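Local structure of OBody AM2EP06 (Pyrobaculum aerophilum, 4GN4) at residues A[15-18]-A[19-22]. The protein is an engineered OB-fold binding protein, an OBody, probably derived from a nucleic-acid-binding domain and evolved to recognise a chosen target. Numbering follows the deposited sequence.
Sequences PNLH and GSEV
Leu17 and Ser20 close a type II beta turn with a single backbone hydrogen bond: Ser20 N donates to Leu17 O over 2.8 Å, the donor slightly out of the carbonyl plane. The N-H...O angle is 153°. The Ser20 hydroxyl lies close by, OG 3.0 Å from Leu17 O, where chi1 of -71° sets it beside its own backbone N. Gly19 takes the third position of the turn with a positive phi of 90°, a backbone shape that glycine adopts readily. Beside the turn, the Leu17 methyl CD2 makes a van der Waals contact with the Ser20 hydroxyl, 4.0 Å from OG. The apolar contact is that of Leu17 CD1 with Val22 CG1 at 4.2 Å, the two side chains crossing at a slant. Val22 is buried, packed also by His8, Ile13 and Ile97. His18 ND1 is hydrogen-bonded to Ala85 N; with CG anti to the backbone N, the side chain is directed away overall, yet its CB lies 3.4 Å from Gly19 N and the ring meets that N obliquely. A short 3-10 segment, 15-17, thus passes through a type II turn into strand 21-33, whose start pairs antiparallel with strand 76-85 in the curled sheet of the OB fold.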
ATOM      1  N   PRO A  15       9.184  14.807 -10.413  1.00 29.02           N
ATOM      2  CA  PRO A  15       7.799  15.047 -10.820  1.00 29.53           C
ATOM      3  C   PRO A  15       7.704  15.631 -12.230  1.00 31.57           C
ATOM      4  O   PRO A  15       6.669  15.472 -12.915  1.00 32.65           O
ATOM      5  CB  PRO A  15       7.282  16.034  -9.752  1.00 31.88           C
ATOM      6  CG  PRO A  15       8.188  15.735  -8.524  1.00 33.69           C
ATOM      7  CD  PRO A  15       9.542  15.402  -9.106  1.00 28.51           C
ATOM      8  N   ASN A  16       8.794  16.258 -12.697  1.00 31.38           N
ATOM      9  CA  ASN A  16       8.780  16.942 -14.011  1.00 33.15           C
ATOM     10  C   ASN A  16       8.802  15.925 -15.164  1.00 32.69           C
ATOM     11  O   ASN A  16       8.522  16.279 -16.316  1.00 33.32           O
ATOM     12  CB  ASN A  16       9.966  17.899 -14.187  1.00 34.10           C
ATOM     13  CG  ASN A  16       9.713  18.885 -15.275  1.00 39.33           C
ATOM     14  OD1 ASN A  16       8.598  19.445 -15.359  1.00 40.93           O
ATOM     15  ND2 ASN A  16      10.719  19.151 -16.114  1.00 39.64           N
ATOM     16  N   LEU A  17       9.103  14.669 -14.817  1.00 30.22           N
ATOM     17  CA  LEU A  17       9.001  13.535 -15.760  1.00 31.30           C
ATOM     18  C   LEU A  17       7.601  12.941 -15.844  1.00 31.34           C
ATOM     19  O   LEU A  17       7.365  11.973 -16.615  1.00 31.95           O
ATOM     20  CB  LEU A  17      10.025  12.411 -15.377  1.00 27.39           C
ATOM     21  CG  LEU A  17      11.477  12.560 -15.880  1.00 34.68           C
ATOM     22  CD1 LEU A  17      12.347  11.333 -15.312  1.00 30.91           C
ATOM     23  CD2 LEU A  17      11.556  12.611 -17.423  1.00 35.19           C
ATOM     24  N   HIS A  18       6.644  13.482 -15.070  1.00 30.66           N
ATOM     25  CA  HIS A  18       5.238  12.955 -15.052  1.00 31.18           C
ATOM     26  C   HIS A  18       4.725  12.589 -16.433  1.00 33.55           C
ATOM     27  O   HIS A  18       4.668  13.476 -17.329  1.00 34.95           O
ATOM     28  CB  HIS A  18       4.260  14.035 -14.478  1.00 30.46           C
ATOM     29  CG  HIS A  18       2.821  13.592 -14.371  1.00 33.25           C
ATOM     30  ND1 HIS A  18       2.364  12.773 -13.361  1.00 31.97           N
ATOM     31  CD2 HIS A  18       1.757  13.810 -15.170  1.00 34.90           C
ATOM     32  CE1 HIS A  18       1.069  12.563 -13.501  1.00 32.97           C
ATOM     33  NE2 HIS A  18       0.674  13.174 -14.595  1.00 36.28           N
ATOM     34  N   GLY A  19       4.265  11.336 -16.599  1.00 32.77           N
ATOM     35  CA  GLY A  19       3.666  10.874 -17.872  1.00 34.92           C
ATOM     36  C   GLY A  19       4.702  10.271 -18.843  1.00 34.00           C
ATOM     37  O   GLY A  19       4.339   9.695 -19.841  1.00 37.27           O
ATOM     38  N   SER A  20       5.986  10.412 -18.552  1.00 32.38           N
ATOM     39  CA  SER A  20       7.074   9.922 -19.426  1.00 33.06           C
ATOM     40  C   SER A  20       7.363   8.449 -19.193  1.00 31.96           C
ATOM     41  O   SER A  20       7.279   7.972 -18.052  1.00 28.27           O
ATOM     42  CB  SER A  20       8.348  10.664 -19.063  1.00 31.44           C
ATOM     43  OG  SER A  20       8.178  11.960 -19.500  1.00 32.88           O
ATOM     44  N   GLU A  21       7.718   7.717 -20.263  1.00 31.76           N
ATOM     45  CA  GLU A  21       8.160   6.338 -20.043  1.00 29.91           C
ATOM     46  C   GLU A  21       9.655   6.369 -19.704  1.00 30.82           C
ATOM     47  O   GLU A  21      10.441   7.019 -20.372  1.00 31.05           O
ATOM     48  CB  GLU A  21       7.910   5.488 -21.289  1.00 33.54           C
ATOM     49  CG  GLU A  21       8.372   4.090 -21.127  1.00 35.39           C
ATOM     50  CD  GLU A  21       7.827   3.270 -22.255  1.00 44.30           C
ATOM     51  OE1 GLU A  21       8.355   3.422 -23.354  1.00 42.45           O
ATOM     52  OE2 GLU A  21       6.831   2.522 -22.058  1.00 46.00           O
ATOM     53  N   VAL A  22      10.037   5.588 -18.702  1.00 28.29           N
ATOM     54  CA  VAL A  22      11.444   5.487 -18.243  1.00 29.41           C
ATOM     55  C   VAL A  22      11.807   4.049 -18.011  1.00 28.68           C
ATOM     56  O   VAL A  22      10.935   3.181 -17.898  1.00 29.43           O
ATOM     57  CB  VAL A  22      11.681   6.302 -16.950  1.00 26.90           C
ATOM     58  CG1 VAL A  22      11.294   7.782 -17.206  1.00 27.85           C
ATOM     59  CG2 VAL A  22      10.915   5.705 -15.708  1.00 25.25           C
TER